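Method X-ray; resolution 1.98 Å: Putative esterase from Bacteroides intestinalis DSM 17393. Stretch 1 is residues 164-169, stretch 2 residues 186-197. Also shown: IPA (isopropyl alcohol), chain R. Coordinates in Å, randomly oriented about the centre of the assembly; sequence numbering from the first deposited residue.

Stretch 1 (164-169) ALMSIP
Stretch 2 186-197: LTRSVIENSCVK

Stretch 1 is an irregular segment lying against a helix, a kink and the start of a second helix, and the two bury 415 Å² in total. In stretch 2, residues 186-192 are helical; N193 departs at phi/psi -109/31, S194 extends at -47/127, and a new helix begins at C195. S194, chi1 t, caps it: K197 N donates to S194 OG at 3.1 Å, with a nearly linear N-H...O angle of 177°.

The register is set at this kink. CA of M166 lies 5.0 Å from CA of C195, and CA of S167 lies 5.0 Å from CA of S194, so the chains run in opposite senses here. The one hydrogen bond between the stretches runs from C195 N to M166 O, 2.8 Å and 155°. The first amides of a helix lack a main-chain carbonyl from a preceding turn; M166, at -70/-31, supplies one for C195 N. S167 then opens to -165/171 and I168 to -65/127.

V190 (t), its CA-to-CB bond pointing toward stretch 1, is the central bump. V190 CG1 enters a hollow lined by I168 CD1 at 3.6 Å, L165 CD2 at 4.0 Å and S167 CA at 4.2 Å; V190 CG2 also reaches L165 CD2 (L165 t, p), at 3.9 Å. The CA-to-CB bond of I168 (m, m) points toward stretch 2. I168 CG1 packs on I191 CG1 (I191 m, t) at 3.5 Å, and I168 CD1 lies 4.2 Å from T187 CG2 (T187 m), so this side chain lies against T187, V190 and I191. The V190 and I191 pairings are apolar.

Around the kink, M166 SD (M166 m, m, t) lies 3.8 Å from C195 CB (C195 m), and M166 CB 4.1 Å from V196 CG2 (V196 t). S167 CB (S167 p) rests 3.6 Å from S194 OG. Isopropanol, probably from the crystallisation liquor, adds C3 at 3.8 Å from I168 CD1 and a weak hydrogen bond from O2 to T187 OG1, 3.3 Å.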

# COMPACT_ATOMS: atom_id res chain seq x y z
N ALA C 164 -16.35 13.66 -2.24
CA ALA C 164 -17.58 13.98 -2.96
C ALA C 164 -18.32 15.17 -2.37
O ALA C 164 -18.31 15.38 -1.16
CB ALA C 164 -18.51 12.77 -2.99
N LEU C 165 -18.96 15.95 -3.23
CA LEU C 165 -19.85 17.01 -2.78
C LEU C 165 -21.21 16.39 -2.45
O LEU C 165 -22.15 16.49 -3.24
CB LEU C 165 -19.99 18.10 -3.84
CG LEU C 165 -20.82 19.35 -3.51
CD1 LEU C 165 -20.11 20.19 -2.45
CD2 LEU C 165 -21.06 20.16 -4.79
N MET C 166 -21.29 15.70 -1.32
CA MET C 166 -22.49 14.97 -0.93
C MET C 166 -23.61 15.94 -0.58
O MET C 166 -24.79 15.64 -0.72
CB MET C 166 -22.20 14.06 0.26
CG MET C 166 -21.24 12.90 -0.05
SD MET C 166 -21.77 11.91 -1.47
CE MET C 166 -20.79 10.40 -1.21
N SER C 167 -23.20 17.10 -0.07
CA SER C 167 -24.10 18.22 0.20
C SER C 167 -23.21 19.44 0.41
O SER C 167 -21.99 19.29 0.49
CB SER C 167 -24.98 17.97 1.43
OG SER C 167 -24.21 17.81 2.61
N ILE C 168 -23.81 20.62 0.49
CA ILE C 168 -23.03 21.83 0.75
C ILE C 168 -22.39 21.79 2.12
O ILE C 168 -23.08 21.58 3.11
CB ILE C 168 -23.89 23.11 0.65
CG1 ILE C 168 -24.64 23.15 -0.69
CG2 ILE C 168 -23.03 24.35 0.85
CD1 ILE C 168 -23.72 23.28 -1.89
N PRO C 169 -21.06 22.00 2.19
CA PRO C 169 -20.34 22.01 3.47
C PRO C 169 -20.77 23.18 4.35
O PRO C 169 -21.15 24.21 3.81
CB PRO C 169 -18.87 22.15 3.06
CG PRO C 169 -18.92 22.80 1.72
CD PRO C 169 -20.18 22.31 1.05
N LEU C 186 -26.50 26.30 -9.29
CA LEU C 186 -25.83 25.04 -8.93
C LEU C 186 -25.99 24.77 -7.44
O LEU C 186 -26.32 23.66 -7.03
CB LEU C 186 -24.36 25.07 -9.32
CG LEU C 186 -23.50 23.93 -8.74
CD1 LEU C 186 -24.06 22.58 -9.19
CD2 LEU C 186 -22.04 24.08 -9.12
N THR C 187 -25.76 25.80 -6.64
CA THR C 187 -25.82 25.68 -5.19
C THR C 187 -27.18 25.16 -4.75
O THR C 187 -27.27 24.19 -4.00
CB THR C 187 -25.48 27.01 -4.51
OG1 THR C 187 -24.13 27.34 -4.83
CG2 THR C 187 -25.62 26.90 -3.00
N ARG C 188 -28.25 25.78 -5.26
CA ARG C 188 -29.60 25.31 -4.94
C ARG C 188 -29.83 23.87 -5.38
O ARG C 188 -30.45 23.10 -4.66
CB ARG C 188 -30.66 26.21 -5.59
CG ARG C 188 -30.68 27.64 -5.06
CD ARG C 188 -32.00 28.35 -5.42
NE ARG C 188 -32.26 28.42 -6.86
CZ ARG C 188 -31.85 29.40 -7.66
NH1 ARG C 188 -31.12 30.40 -7.17
NH2 ARG C 188 -32.16 29.38 -8.95
N SER C 189 -29.33 23.53 -6.57
CA SER C 189 -29.49 22.18 -7.12
C SER C 189 -28.82 21.12 -6.24
O SER C 189 -29.35 20.02 -6.06
CB SER C 189 -28.90 22.12 -8.54
OG SER C 189 -29.08 20.84 -9.13
N VAL C 190 -27.66 21.46 -5.69
CA VAL C 190 -26.92 20.54 -4.83
C VAL C 190 -27.67 20.32 -3.53
O VAL C 190 -27.76 19.20 -3.03
CB VAL C 190 -25.50 21.06 -4.56
CG1 VAL C 190 -24.81 20.25 -3.45
CG2 VAL C 190 -24.70 21.00 -5.84
N ILE C 191 -28.24 21.40 -3.00
CA ILE C 191 -29.02 21.32 -1.78
C ILE C 191 -30.28 20.48 -1.97
O ILE C 191 -30.59 19.63 -1.13
CB ILE C 191 -29.42 22.72 -1.29
CG1 ILE C 191 -28.16 23.50 -0.89
CG2 ILE C 191 -30.38 22.62 -0.12
CD1 ILE C 191 -28.39 24.99 -0.70
N GLU C 192 -31.00 20.71 -3.06
CA GLU C 192 -32.24 19.99 -3.32
C GLU C 192 -31.96 18.51 -3.55
O GLU C 192 -32.79 17.66 -3.26
CB GLU C 192 -32.98 20.57 -4.53
CG GLU C 192 -33.33 22.07 -4.39
CD GLU C 192 -33.89 22.69 -5.67
OE1 GLU C 192 -34.02 21.98 -6.69
OE2 GLU C 192 -34.19 23.91 -5.66
N ASN C 193 -30.77 18.21 -4.06
CA ASN C 193 -30.45 16.82 -4.38
C ASN C 193 -29.40 16.24 -3.43
O ASN C 193 -28.61 15.37 -3.82
CB ASN C 193 -29.98 16.72 -5.83
CG ASN C 193 -31.13 16.90 -6.82
OD1 ASN C 193 -31.25 17.93 -7.49
ND2 ASN C 193 -31.99 15.90 -6.89
N SER C 194 -29.41 16.72 -2.19
CA SER C 194 -28.48 16.27 -1.16
C SER C 194 -28.39 14.75 -1.14
O SER C 194 -29.41 14.06 -1.08
CB SER C 194 -28.89 16.79 0.21
OG SER C 194 -28.08 16.23 1.23
N CYS C 195 -27.17 14.24 -1.22
CA CYS C 195 -26.94 12.80 -1.20
C CYS C 195 -27.21 12.28 0.19
O CYS C 195 -27.71 11.17 0.35
CB CYS C 195 -25.51 12.47 -1.64
SG CYS C 195 -25.19 12.87 -3.38
N VAL C 196 -26.88 13.09 1.18
CA VAL C 196 -27.12 12.75 2.57
C VAL C 196 -28.61 12.67 2.86
O VAL C 196 -29.10 11.65 3.34
CB VAL C 196 -26.46 13.76 3.51
CG1 VAL C 196 -26.77 13.42 4.96
CG2 VAL C 196 -24.94 13.80 3.26
N LYS C 197 -29.35 13.74 2.52
CA LYS C 197 -30.79 13.77 2.76
C LYS C 197 -31.48 12.59 2.10
O LYS C 197 -32.41 12.02 2.67
CB LYS C 197 -31.41 15.09 2.25
CG LYS C 197 -32.94 15.08 2.32
CD LYS C 197 -33.57 16.41 1.90
CE LYS C 197 -33.60 16.57 0.39
NZ LYS C 197 -34.31 15.42 -0.30
C1 IPA R . -19.51 24.61 -3.30
C2 IPA R . -20.55 25.30 -4.19
C3 IPA R . -21.52 24.30 -4.83
O2 IPA R . -21.32 26.19 -3.42